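Local structure of apical membrane antigen AMA1 (4YIV) at residues V39-Q43 / R53-G57; D44-D48 / T153-Y157; F80-V84 / H169-V173; A129-G134 / P221-I225; V173-E179 / W195-P200. The protein plays an important part in host cell invasion as a component of the moving junction, the ring formed between parasite and host membranes, here in a piece engineered to lack the DII loop. One frame throughout, in Å; residues are numbered along the deposited sequence.

From the N terminus, interaction 1 comes first, closing a short loop around the hairpin of strands 43-47 and 50-54. Interaction 2 starts on that hairpin, within the loop of interaction 1, and reaches forward to 153-157; the two cross, and Glu54 of the first is salt-bridged to Lys45 of the second. Interaction 3 joins the loop before helix 87-93 to the end of strand 167-170, also crossing interaction 2. Interaction 4 brings the N-terminal end of helix 132-141 to the short helix 224-227 and crosses both interactions 2 and 3. Interaction 5 falls wholly within the loop that interaction 4 spans and shares Val173 with interaction 3, continuing from strand 167-170 to strand 198-201.

Interaction 1 (V39-Q43 / R53-G57)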
# COMPACT_ATOMS: atom_id res chain seq x y z
N VAL A 39 -1.72 2.70 8.73
CA VAL A 39 -1.49 1.68 9.73
C VAL A 39 -2.50 0.55 9.55
O VAL A 39 -3.70 0.80 9.58
CB VAL A 39 -1.61 2.24 11.16
CG1 VAL A 39 -1.52 1.10 12.18
CG2 VAL A 39 -0.53 3.30 11.36
N ASP A 40 -2.00 -0.67 9.36
CA ASP A 40 -2.81 -1.86 9.10
C ASP A 40 -2.78 -2.72 10.34
O ASP A 40 -1.75 -3.32 10.65
CB ASP A 40 -2.28 -2.65 7.90
CG ASP A 40 -3.04 -3.97 7.66
OD1 ASP A 40 -3.97 -4.33 8.44
OD2 ASP A 40 -2.65 -4.68 6.69
N LEU A 41 -3.90 -2.75 11.05
CA LEU A 41 -4.08 -3.61 12.25
C LEU A 41 -5.50 -4.19 12.27
O LEU A 41 -6.26 -3.97 13.21
CB LEU A 41 -3.79 -2.81 13.52
CG LEU A 41 -2.32 -2.37 13.63
CD1 LEU A 41 -2.20 -1.40 14.82
CD2 LEU A 41 -1.39 -3.54 13.83
N GLY A 42 -5.87 -4.86 11.18
CA GLY A 42 -7.26 -5.22 10.95
C GLY A 42 -7.73 -6.45 11.71
O GLY A 42 -8.93 -6.69 11.81
N GLN A 43 -6.79 -7.22 12.27
CA GLN A 43 -7.11 -8.46 12.99
C GLN A 43 -6.50 -8.53 14.38
O GLN A 43 -5.72 -7.65 14.80
CB GLN A 43 -6.65 -9.70 12.16
CG GLN A 43 -7.66 -10.08 11.08
CD GLN A 43 -7.16 -10.97 9.94
OE1 GLN A 43 -7.87 -11.14 8.95
NE2 GLN A 43 -5.96 -11.53 10.05
N ARG A 53 -2.83 -7.12 18.22
CA ARG A 53 -3.32 -6.60 16.98
C ARG A 53 -2.40 -7.06 15.81
O ARG A 53 -1.15 -7.02 15.90
CB ARG A 53 -3.41 -5.08 17.02
CG ARG A 53 -4.23 -4.50 18.19
CD ARG A 53 -4.57 -3.02 17.94
NE ARG A 53 -5.59 -2.92 16.90
CZ ARG A 53 -5.96 -1.78 16.33
NH1 ARG A 53 -5.41 -0.64 16.73
NH2 ARG A 53 -6.89 -1.77 15.41
N GLU A 54 -3.03 -7.46 14.72
CA GLU A 54 -2.35 -8.16 13.62
C GLU A 54 -2.66 -7.46 12.30
O GLU A 54 -3.84 -7.24 11.97
CB GLU A 54 -2.81 -9.63 13.55
CG GLU A 54 -2.07 -10.47 12.50
CD GLU A 54 -2.77 -11.78 12.18
OE1 GLU A 54 -4.02 -11.81 12.12
OE2 GLU A 54 -2.07 -12.79 12.01
N PRO A 55 -1.62 -7.11 11.54
CA PRO A 55 -1.94 -6.61 10.20
C PRO A 55 -2.66 -7.67 9.35
O PRO A 55 -2.34 -8.85 9.47
CB PRO A 55 -0.57 -6.28 9.61
CG PRO A 55 0.31 -6.01 10.83
CD PRO A 55 -0.16 -7.04 11.81
N ALA A 56 -3.57 -7.22 8.49
CA ALA A 56 -4.53 -8.12 7.84
C ALA A 56 -4.83 -7.82 6.39
O ALA A 56 -5.58 -8.57 5.74
CB ALA A 56 -5.84 -8.07 8.63
N GLY A 57 -4.35 -6.69 5.91
CA GLY A 57 -4.76 -6.19 4.60
C GLY A 57 -4.27 -7.13 3.50
O GLY A 57 -3.22 -7.77 3.64
O HOH W 1 -6.89 -5.22 15.30
O HOH W 2 -7.23 -10.73 6.19
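Asp40 spreads its carboxylate over two consecutive amides of the facing loop: OD1 accepts from Ala56 N at 2.9 Å and OD2 from Gly57 N at 2.7 Å. Both oxygens are met on the syn side, the Ala56 donor standing 33° out of the carboxylate plane. Ser35 OG is a further partner of OD1. Two main-chain bonds follow, Gln43 N to Glu54 O at 3.0 Å and Glu54 N to Gln43 O at 2.7 Å. The side chains of this pair run side by side in the same direction, and Gln43 NE2 gives a hydrogen bond to Glu54 OE1 at 2.9 Å; the acceptor lies close to the amide plane, whereas the donor comes from above the carboxylate, 45° out of its plane. OE1 also forms a salt bridge with Lys45 NZ, and Glu54 OE2 is held by Tyr216 OH and Arg156 N. Water 2 bridges Gln43 OE1 and Ala56 O, and water 1 accepts from Arg53 NE. Alkyl groups pack on flat polar ones: Leu41 CB sits over the centre of one face of the Arg53 guanidinium, whose NH1 and NH2 bond to the carbonyls of Asp279 and Pro291, and Ala56 CB packs 3.4 Å from Gln43 CD. Gly42 and Gln43 together face the single residue Glu54, a classic beta bulge at the open end of the antiparallel hairpin 43-47/50-54.

Interaction 2 (D44-D48 / T153-Y157). With CO (cobalt (II) ion), chain G.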
# COMPACT_ATOMS: atom_id res chain seq x y z
N ASP A 44 -6.81 -9.60 15.09
CA ASP A 44 -6.26 -9.83 16.42
C ASP A 44 -6.03 -11.31 16.57
O ASP A 44 -6.89 -12.11 16.20
CB ASP A 44 -7.21 -9.35 17.52
CG ASP A 44 -7.63 -7.90 17.33
OD1 ASP A 44 -8.60 -7.67 16.57
OD2 ASP A 44 -6.97 -7.03 17.93
N LYS A 45 -4.89 -11.68 17.13
CA LYS A 45 -4.56 -13.10 17.30
C LYS A 45 -3.88 -13.28 18.62
O LYS A 45 -3.20 -12.38 19.10
CB LYS A 45 -3.67 -13.60 16.17
CG LYS A 45 -4.28 -13.49 14.78
CD LYS A 45 -5.38 -14.51 14.61
CE LYS A 45 -6.13 -14.36 13.32
NZ LYS A 45 -5.26 -14.27 12.16
N GLU A 46 -4.09 -14.45 19.22
CA GLU A 46 -3.55 -14.78 20.53
C GLU A 46 -2.17 -15.43 20.52
O GLU A 46 -1.93 -16.41 19.81
CB GLU A 46 -4.57 -15.70 21.22
CG GLU A 46 -4.29 -15.90 22.68
CD GLU A 46 -5.24 -16.89 23.30
OE1 GLU A 46 -6.47 -16.79 23.02
OE2 GLU A 46 -4.76 -17.79 24.02
N VAL A 47 -1.26 -14.86 21.30
CA VAL A 47 0.03 -15.46 21.61
C VAL A 47 0.26 -15.40 23.12
O VAL A 47 0.17 -14.32 23.70
CB VAL A 47 1.17 -14.71 20.92
CG1 VAL A 47 2.51 -15.40 21.14
CG2 VAL A 47 0.86 -14.56 19.42
N ASP A 48 0.61 -16.53 23.75
CA ASP A 48 0.88 -16.52 25.21
C ASP A 48 -0.31 -15.95 25.98
O ASP A 48 -0.13 -15.21 26.96
CB ASP A 48 2.10 -15.67 25.55
CG ASP A 48 3.36 -16.13 24.83
OD1 ASP A 48 3.65 -17.34 24.83
OD2 ASP A 48 4.09 -15.26 24.31
N THR A 153 1.34 -20.54 16.75
CA THR A 153 0.13 -19.74 16.93
C THR A 153 -0.50 -19.44 15.59
O THR A 153 -0.00 -19.89 14.54
CB THR A 153 0.45 -18.40 17.69
OG1 THR A 153 1.16 -17.50 16.83
CG2 THR A 153 1.31 -18.67 18.94
N LYS A 154 -1.58 -18.67 15.60
CA LYS A 154 -2.19 -18.16 14.38
C LYS A 154 -1.81 -16.69 14.07
O LYS A 154 -2.40 -16.08 13.17
CB LYS A 154 -3.70 -18.28 14.46
CG LYS A 154 -4.17 -19.76 14.59
CD LYS A 154 -5.58 -19.96 14.04
CE LYS A 154 -6.11 -21.35 14.34
NZ LYS A 154 -7.48 -21.54 13.77
N TYR A 155 -0.83 -16.15 14.80
CA TYR A 155 -0.37 -14.77 14.57
C TYR A 155 0.63 -14.82 13.42
O TYR A 155 1.60 -15.57 13.49
CB TYR A 155 0.30 -14.16 15.80
CG TYR A 155 0.51 -12.66 15.64
CD1 TYR A 155 1.55 -12.16 14.86
CD2 TYR A 155 -0.39 -11.76 16.20
CE1 TYR A 155 1.72 -10.79 14.69
CE2 TYR A 155 -0.23 -10.40 16.02
CZ TYR A 155 0.82 -9.93 15.24
OH TYR A 155 1.01 -8.58 15.02
N ARG A 156 0.41 -14.01 12.39
CA ARG A 156 1.35 -13.94 11.28
C ARG A 156 1.96 -12.53 11.16
O ARG A 156 1.24 -11.52 11.16
CB ARG A 156 0.65 -14.33 9.98
CG ARG A 156 0.16 -15.73 9.96
CD ARG A 156 -0.64 -15.96 8.71
NE ARG A 156 -0.98 -17.37 8.53
CZ ARG A 156 -2.04 -17.97 9.08
NH1 ARG A 156 -2.89 -17.31 9.86
NH2 ARG A 156 -2.24 -19.26 8.82
N TYR A 157 3.28 -12.47 11.09
CA TYR A 157 3.99 -11.20 10.98
C TYR A 157 3.84 -10.59 9.60
O TYR A 157 3.75 -11.33 8.60
CB TYR A 157 5.48 -11.39 11.25
CG TYR A 157 5.79 -12.02 12.57
CD1 TYR A 157 5.64 -11.32 13.77
CD2 TYR A 157 6.25 -13.32 12.60
CE1 TYR A 157 5.95 -11.94 14.98
CE2 TYR A 157 6.57 -13.93 13.78
CZ TYR A 157 6.42 -13.24 14.97
OH TYR A 157 6.74 -13.90 16.15
CO CO G . -8.79 -5.39 16.69
O HOH W 3 -3.03 -17.74 17.89
O HOH W 1 -6.89 -5.22 15.30
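Lys45 bends twice, at chi2 (-72°) and chi4 (50°), which lays its CG and CD beside the Lys154 carbonyl and leaves NZ 3.5 Å from Lys154 O. Tyr155 holds its ring carbon CG anti to the backbone N (chi1 -168°), bringing CD2 to 3.8 Å from Lys45 CB. Val47 crosses Tyr155 at about a right angle, its CG2 branch resting 3.7 Å from Tyr155 CB; its other methyl, CG1, approaches Thr153 CG2. The OH of Tyr155 lies beyond this patch, bonded to Ser174 OG and to the carbonyl of Arg53. On the loop side the chain is shaped by an ST turn: Thr153 OG1 accepts from Tyr155 N at 3.1 Å, and the same hydroxyl is hydrogen-bonded to Ala145 O. This turn lies against the first strand of hairpin 43-47/50-54, near the protein surface. No direct hydrogen bond joins the segments; instead water 3 donates to Glu46 O at 2.6 Å and accepts from Lys154 N at 2.9 Å. Lys45 NZ comes within 4.5 Å of Arg156 NH1, but NZ forms a salt bridge with Glu54 OE1, which probably offsets the crowding of positive charge. The Arg156 guanidinium is occupied elsewhere, through NE to Phe141 O, NH1 to Tyr216 OH and a cation-pi contact with the Phe141 ring. At the start of the strand Asp44 points away from the loop, and its OD1 binds a cobalt ion at 2.3 Å, with water 1 and His292 as further ligands.

Interaction 3 (F80-V84 / H169-V173); sequences FLEDV and HILYV
Leu81 crosses His169 at about a right angle and sets its CD2 methyl over one face of the imidazole, a CH-pi contact 4.0 Å from the ring centroid and 15° off the normal. The contact joins the loop ahead of helix 87-93 to the end of strand 167-170, part of a five-stranded antiparallel sheet. The same methyl also lies over a face of the neighbouring Phe80 ring, offset toward its rim, so this one methyl lies over two aromatic faces. The other branch, Leu81 CD1, comes 3.9 Å from His169 NE2, while ND1 is hydrogen-bonded to Asn102 OD1, a bond that should limit rotation of the ring. Phe80 meets Leu171 obliquely, Phe80 CE2 lying 4.0 Å from Leu171 CD1, and the second Leu171 methyl, CD2, approaches Leu81 CD2 at 4.2 Å. Val160 of the adjacent strand 159-162 packs on Phe80, Leu81 and Leu171 alike. Farther along, Val84 lies across Tyr172 at about a right angle. The Tyr172 ring also meets that of Phe105. A single methyl serves both partners there: Val84 CG1 is 4.0 Å from Tyr172 CD2 and 3.9 Å from Val173 CG2.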
# COMPACT_ATOMS: atom_id res chain seq x y z
N PHE A 80 14.49 0.30 9.86
CA PHE A 80 13.55 -0.65 10.44
C PHE A 80 13.79 -2.04 9.93
O PHE A 80 13.27 -3.00 10.48
CB PHE A 80 12.11 -0.20 10.16
CG PHE A 80 11.58 -0.51 8.76
CD1 PHE A 80 12.15 0.05 7.62
CD2 PHE A 80 10.43 -1.26 8.63
CE1 PHE A 80 11.60 -0.22 6.37
CE2 PHE A 80 9.88 -1.52 7.41
CZ PHE A 80 10.46 -1.00 6.26
N LEU A 81 14.60 -2.17 8.88
CA LEU A 81 14.94 -3.48 8.36
C LEU A 81 16.12 -4.14 9.12
O LEU A 81 16.41 -5.32 8.93
CB LEU A 81 15.23 -3.39 6.87
CG LEU A 81 14.01 -3.00 6.00
CD1 LEU A 81 14.40 -3.03 4.51
CD2 LEU A 81 12.76 -3.89 6.29
N GLU A 82 16.77 -3.41 10.01
CA GLU A 82 17.75 -4.02 10.91
C GLU A 82 17.05 -5.02 11.84
O GLU A 82 15.87 -4.84 12.18
CB GLU A 82 18.49 -2.95 11.74
CG GLU A 82 19.30 -1.96 10.91
CD GLU A 82 20.73 -2.39 10.68
OE1 GLU A 82 21.26 -2.10 9.58
OE2 GLU A 82 21.35 -2.99 11.59
N ASP A 83 17.78 -6.05 12.26
CA ASP A 83 17.32 -6.99 13.29
C ASP A 83 16.78 -6.32 14.55
O ASP A 83 17.34 -5.30 15.01
CB ASP A 83 18.49 -7.90 13.71
CG ASP A 83 18.69 -9.10 12.79
OD1 ASP A 83 17.92 -9.29 11.83
OD2 ASP A 83 19.64 -9.87 13.04
N VAL A 84 15.73 -6.89 15.14
CA VAL A 84 15.39 -6.57 16.53
C VAL A 84 16.63 -6.84 17.40
O VAL A 84 17.40 -7.78 17.14
CB VAL A 84 14.19 -7.39 17.07
CG1 VAL A 84 12.93 -7.01 16.25
CG2 VAL A 84 14.45 -8.87 17.01
N HIS A 169 11.82 -9.81 3.99
CA HIS A 169 11.88 -9.52 5.42
C HIS A 169 10.59 -9.86 6.12
O HIS A 169 9.55 -9.37 5.71
CB HIS A 169 12.14 -8.03 5.69
CG HIS A 169 13.48 -7.57 5.20
ND1 HIS A 169 14.60 -7.59 6.01
CD2 HIS A 169 13.88 -7.08 4.01
CE1 HIS A 169 15.64 -7.14 5.32
NE2 HIS A 169 15.23 -6.83 4.11
N ILE A 170 10.71 -10.61 7.20
CA ILE A 170 9.62 -10.87 8.12
C ILE A 170 9.83 -9.94 9.30
O ILE A 170 10.89 -9.97 9.90
CB ILE A 170 9.60 -12.33 8.62
CG1 ILE A 170 9.48 -13.32 7.47
CG2 ILE A 170 8.46 -12.53 9.63
CD1 ILE A 170 8.32 -13.08 6.58
N LEU A 171 8.83 -9.12 9.61
CA LEU A 171 8.97 -8.15 10.69
C LEU A 171 8.38 -8.65 12.00
O LEU A 171 7.17 -8.74 12.16
CB LEU A 171 8.29 -6.83 10.31
CG LEU A 171 8.76 -6.15 9.03
CD1 LEU A 171 8.13 -4.79 8.93
CD2 LEU A 171 10.31 -6.06 8.93
N TYR A 172 9.25 -8.98 12.93
CA TYR A 172 8.85 -9.34 14.27
C TYR A 172 8.09 -8.20 14.97
O TYR A 172 7.19 -8.46 15.76
CB TYR A 172 10.07 -9.72 15.07
CG TYR A 172 9.77 -10.16 16.48
CD1 TYR A 172 9.28 -11.44 16.74
CD2 TYR A 172 9.95 -9.30 17.55
CE1 TYR A 172 9.01 -11.84 18.02
CE2 TYR A 172 9.68 -9.70 18.84
CZ TYR A 172 9.20 -10.98 19.07
OH TYR A 172 8.91 -11.40 20.34
N VAL A 173 8.45 -6.96 14.68
CA VAL A 173 7.70 -5.80 15.17
C VAL A 173 6.63 -5.45 14.15
O VAL A 173 6.95 -5.04 13.05
CB VAL A 173 8.61 -4.59 15.43
CG1 VAL A 173 7.82 -3.38 15.91
CG2 VAL A 173 9.65 -4.92 16.46

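Interaction 4 (A129-G134 / P221-I225); sequences ASTDLG and PDAFI
Thr131, the N-cap of helix 132-141, meets Phe224 of the short helix 224-227. Thr131 OG1 caps its own helix by accepting from Gly134 N at 3.0 Å; chi1 of 70°, between the backbone N and the carbonyl carbon, turns the hydroxyl back to that amide. The same oxygen lies at the edge of the Phe224 ring, in its plane, 3.5 Å from CZ. Leu133 CD2 comes obliquely to the ring, 3.8 Å from Phe224 CE1. Thr131 CG2 and Ile225 CD1 meet tip to tip, and Ala129 CB touches Pro221 CB at 3.6 Å. The polar centre is Asp222 OD1: Ser130 N reaches its syn lone pair at 3.0 Å with a nearly straight N-H (166°), while Ser130 OG donates at 2.9 Å from above the carboxylate plane, 58° out of it. Water 4 adds a third donor to OD1, at 2.6 Å, and also gives a hydrogen bond to Pro221 O while accepting from Thr131 OG1. Three donors on one carboxylate oxygen would probably favour the charged form of Asp222 and limit rotation of its carboxylate.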
# COMPACT_ATOMS: atom_id res chain seq x y z
N ALA A 129 3.18 -19.41 -5.44
CA ALA A 129 2.96 -18.11 -6.06
C ALA A 129 3.73 -17.98 -7.37
O ALA A 129 4.84 -18.50 -7.50
CB ALA A 129 3.39 -16.97 -5.12
N SER A 130 3.15 -17.25 -8.30
CA SER A 130 3.73 -17.06 -9.63
C SER A 130 4.58 -15.80 -9.82
O SER A 130 5.07 -15.57 -10.93
CB SER A 130 2.59 -17.04 -10.64
OG SER A 130 2.00 -15.76 -10.68
N THR A 131 4.71 -14.95 -8.79
CA THR A 131 5.52 -13.72 -8.88
C THR A 131 6.44 -13.64 -7.69
O THR A 131 6.18 -14.26 -6.65
CB THR A 131 4.69 -12.40 -8.95
OG1 THR A 131 4.05 -12.15 -7.67
CG2 THR A 131 3.67 -12.45 -10.06
N ASP A 132 7.54 -12.90 -7.81
CA ASP A 132 8.50 -12.87 -6.73
C ASP A 132 7.84 -12.19 -5.54
O ASP A 132 8.00 -12.64 -4.41
CB ASP A 132 9.80 -12.15 -7.13
CG ASP A 132 10.74 -13.05 -7.96
OD1 ASP A 132 10.51 -14.28 -8.03
OD2 ASP A 132 11.72 -12.54 -8.56
N LEU A 133 7.10 -11.10 -5.80
CA LEU A 133 6.42 -10.42 -4.69
C LEU A 133 5.45 -11.38 -3.99
O LEU A 133 5.38 -11.46 -2.74
CB LEU A 133 5.69 -9.18 -5.18
CG LEU A 133 4.88 -8.43 -4.08
CD1 LEU A 133 5.74 -8.05 -2.88
CD2 LEU A 133 4.25 -7.15 -4.65
N GLY A 134 4.71 -12.13 -4.78
CA GLY A 134 3.83 -13.15 -4.24
C GLY A 134 4.52 -14.24 -3.46
O GLY A 134 3.96 -14.73 -2.49
N PRO A 221 -1.80 -15.84 -2.92
CA PRO A 221 -0.71 -14.99 -3.45
C PRO A 221 -0.79 -14.33 -4.80
O PRO A 221 -0.09 -13.34 -4.99
CB PRO A 221 0.55 -15.82 -3.24
CG PRO A 221 0.05 -17.20 -3.34
CD PRO A 221 -1.28 -17.19 -2.64
N ASP A 222 -1.58 -14.86 -5.67
CA ASP A 222 -1.64 -14.28 -6.98
C ASP A 222 -2.81 -13.29 -7.05
O ASP A 222 -2.99 -12.65 -8.02
CB ASP A 222 -1.82 -15.36 -8.06
CG ASP A 222 -0.60 -16.26 -8.24
OD1 ASP A 222 0.51 -15.78 -8.15
OD2 ASP A 222 -0.76 -17.44 -8.47
N ALA A 223 -3.60 -13.17 -6.00
CA ALA A 223 -4.78 -12.32 -6.09
C ALA A 223 -4.48 -10.84 -6.28
O ALA A 223 -5.21 -10.14 -7.01
CB ALA A 223 -5.66 -12.50 -4.85
N PHE A 224 -3.41 -10.34 -5.65
CA PHE A 224 -3.11 -8.90 -5.67
C PHE A 224 -2.87 -8.41 -7.07
O PHE A 224 -2.99 -7.22 -7.35
CB PHE A 224 -1.87 -8.60 -4.76
CG PHE A 224 -0.54 -8.96 -5.39
CD1 PHE A 224 0.13 -8.03 -6.19
CD2 PHE A 224 0.06 -10.21 -5.18
CE1 PHE A 224 1.33 -8.35 -6.80
CE2 PHE A 224 1.27 -10.53 -5.79
CZ PHE A 224 1.90 -9.60 -6.61
N ILE A 225 -2.45 -9.31 -7.96
CA ILE A 225 -2.09 -8.93 -9.33
C ILE A 225 -3.27 -8.25 -10.04
O ILE A 225 -3.10 -7.28 -10.78
CB ILE A 225 -1.60 -10.19 -10.12
CG1 ILE A 225 -0.33 -10.76 -9.50
CG2 ILE A 225 -1.31 -9.85 -11.58
CD1 ILE A 225 -0.02 -12.18 -9.99
O HOH W 4 1.99 -13.93 -7.04

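Interaction 5 (V173-E179 / W195-P200); sequences VSMQLME and WYCFKP
Met178 N donates to Phe198 O at 2.9 Å, its N-H nearly straight at 165°, and Phe198 N returns the bond to Met178 O at 3.2 Å. These two bonds make a single antiparallel bridge, a hydrogen-bonded pair that fastens the loop after strand 167-170 to strand 198-201. Beside it, Cys197 CB packs on Met178 O, and the disulfide from Cys197 to Cys184 ties down the chain leading into the strand. The aromatic rings are gripped by methionines. Met175 CE and Met178 CE lie over the same face of Trp195: the first is 3.6 Å from the six-membered ring centroid, the second covers the five-membered ring, both as CH-pi contacts, with the two sulfurs farther off in Met-aromatic range. A bend at chi3 of Met175 (-73°) turns its methyl onto the indole. Phe198, with CG between its backbone N and carbonyl carbon (chi1 50°), receives Met178 CB over one face and Met175 CB at its edge, the latter 3.7 Å from CZ; Phe101 meets the ring edge-to-face. Gln176 is fixed at both ends of its amide, NE2 donating to Ser174 O at 3.1 Å and OE1 bonding to Lys64 NZ and Asp40 N. The backbone O of Gln176 packs against Pro200 CD. Next to the bridge, Leu177 CD1 lies 3.4 Å from Lys199 CB, tighter than a usual van der Waals contact.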
# COMPACT_ATOMS: atom_id res chain seq x y z
N VAL A 173 8.45 -6.96 14.68
CA VAL A 173 7.70 -5.80 15.17
C VAL A 173 6.63 -5.45 14.15
O VAL A 173 6.95 -5.04 13.05
CB VAL A 173 8.61 -4.59 15.43
CG1 VAL A 173 7.82 -3.38 15.91
CG2 VAL A 173 9.65 -4.92 16.46
N SER A 174 5.37 -5.65 14.50
CA SER A 174 4.27 -5.41 13.59
C SER A 174 3.67 -4.05 13.86
O SER A 174 2.76 -3.62 13.17
CB SER A 174 3.21 -6.49 13.74
OG SER A 174 2.87 -6.54 15.11
N MET A 175 4.18 -3.36 14.88
CA MET A 175 3.74 -1.97 15.11
C MET A 175 4.17 -1.11 13.94
O MET A 175 5.18 -1.39 13.29
CB MET A 175 4.33 -1.40 16.40
CG MET A 175 3.92 -2.18 17.63
SD MET A 175 4.43 -1.36 19.16
CE MET A 175 6.20 -1.66 19.16
N GLN A 176 3.38 -0.07 13.68
CA GLN A 176 3.67 0.83 12.56
C GLN A 176 3.75 2.33 12.92
O GLN A 176 4.34 3.14 12.17
CB GLN A 176 2.62 0.61 11.49
CG GLN A 176 2.80 -0.77 10.79
CD GLN A 176 1.46 -1.34 10.33
OE1 GLN A 176 0.84 -0.85 9.38
NE2 GLN A 176 0.95 -2.31 11.08
N LEU A 177 3.15 2.69 14.05
CA LEU A 177 3.12 4.08 14.50
C LEU A 177 3.19 4.14 16.01
O LEU A 177 2.42 3.46 16.69
CB LEU A 177 1.86 4.77 14.03
CG LEU A 177 1.64 6.24 14.44
CD1 LEU A 177 2.61 7.11 13.79
CD2 LEU A 177 0.25 6.71 14.04
N MET A 178 4.12 4.93 16.53
CA MET A 178 4.08 5.32 17.93
C MET A 178 4.56 6.76 18.05
O MET A 178 5.55 7.15 17.40
CB MET A 178 4.92 4.38 18.78
CG MET A 178 4.13 4.01 20.04
SD MET A 178 5.07 3.28 21.37
CE MET A 178 5.72 2.01 20.43
N GLU A 179 3.84 7.54 18.86
CA GLU A 179 4.14 8.95 19.05
C GLU A 179 3.68 9.41 20.43
O GLU A 179 2.80 8.79 21.02
CB GLU A 179 3.46 9.81 17.96
CG GLU A 179 1.95 9.87 18.09
CD GLU A 179 1.29 11.00 17.22
OE1 GLU A 179 0.05 11.10 17.21
OE2 GLU A 179 1.98 11.80 16.55
N TRP A 195 11.00 2.62 24.06
CA TRP A 195 10.76 2.76 22.63
C TRP A 195 11.08 4.15 22.10
O TRP A 195 10.74 5.18 22.70
CB TRP A 195 9.30 2.43 22.30
CG TRP A 195 9.06 0.95 22.28
CD1 TRP A 195 8.50 0.18 23.27
CD2 TRP A 195 9.38 0.07 21.21
NE1 TRP A 195 8.47 -1.14 22.87
CE2 TRP A 195 9.01 -1.23 21.61
CE3 TRP A 195 9.96 0.26 19.94
CZ2 TRP A 195 9.20 -2.34 20.79
CZ3 TRP A 195 10.15 -0.86 19.13
CH2 TRP A 195 9.77 -2.13 19.56
N TYR A 196 11.70 4.13 20.94
CA TYR A 196 11.78 5.27 20.03
C TYR A 196 10.45 5.40 19.30
O TYR A 196 9.69 4.44 19.15
CB TYR A 196 12.94 5.10 19.04
CG TYR A 196 12.91 3.73 18.37
CD1 TYR A 196 12.07 3.47 17.29
CD2 TYR A 196 13.67 2.68 18.87
CE1 TYR A 196 12.02 2.21 16.70
CE2 TYR A 196 13.65 1.40 18.29
CZ TYR A 196 12.81 1.17 17.21
OH TYR A 196 12.78 -0.12 16.67
N CYS A 197 10.17 6.62 18.84
CA CYS A 197 8.99 6.90 18.07
C CYS A 197 9.25 6.47 16.63
O CYS A 197 10.40 6.38 16.19
CB CYS A 197 8.65 8.40 18.14
SG CYS A 197 8.10 8.96 19.82
N PHE A 198 8.18 6.21 15.91
CA PHE A 198 8.29 5.81 14.51
C PHE A 198 6.94 6.00 13.86
O PHE A 198 5.93 6.07 14.53
CB PHE A 198 8.76 4.35 14.39
CG PHE A 198 7.97 3.37 15.23
CD1 PHE A 198 6.84 2.74 14.73
CD2 PHE A 198 8.40 3.04 16.52
CE1 PHE A 198 6.12 1.85 15.52
CE2 PHE A 198 7.70 2.12 17.30
CZ PHE A 198 6.55 1.53 16.80
N LYS A 199 6.94 6.11 12.54
CA LYS A 199 5.70 6.29 11.80
C LYS A 199 5.90 5.81 10.35
O LYS A 199 7.05 5.79 9.86
CB LYS A 199 5.25 7.75 11.80
CG LYS A 199 6.17 8.67 11.02
CD LYS A 199 5.69 10.12 11.06
CE LYS A 199 6.74 11.04 10.42
NZ LYS A 199 6.47 12.49 10.71
N PRO A 200 4.80 5.47 9.68
CA PRO A 200 4.88 5.06 8.27
C PRO A 200 5.19 6.24 7.38
O PRO A 200 4.75 7.35 7.68
CB PRO A 200 3.48 4.51 7.98
CG PRO A 200 2.82 4.31 9.36
CD PRO A 200 3.42 5.40 10.19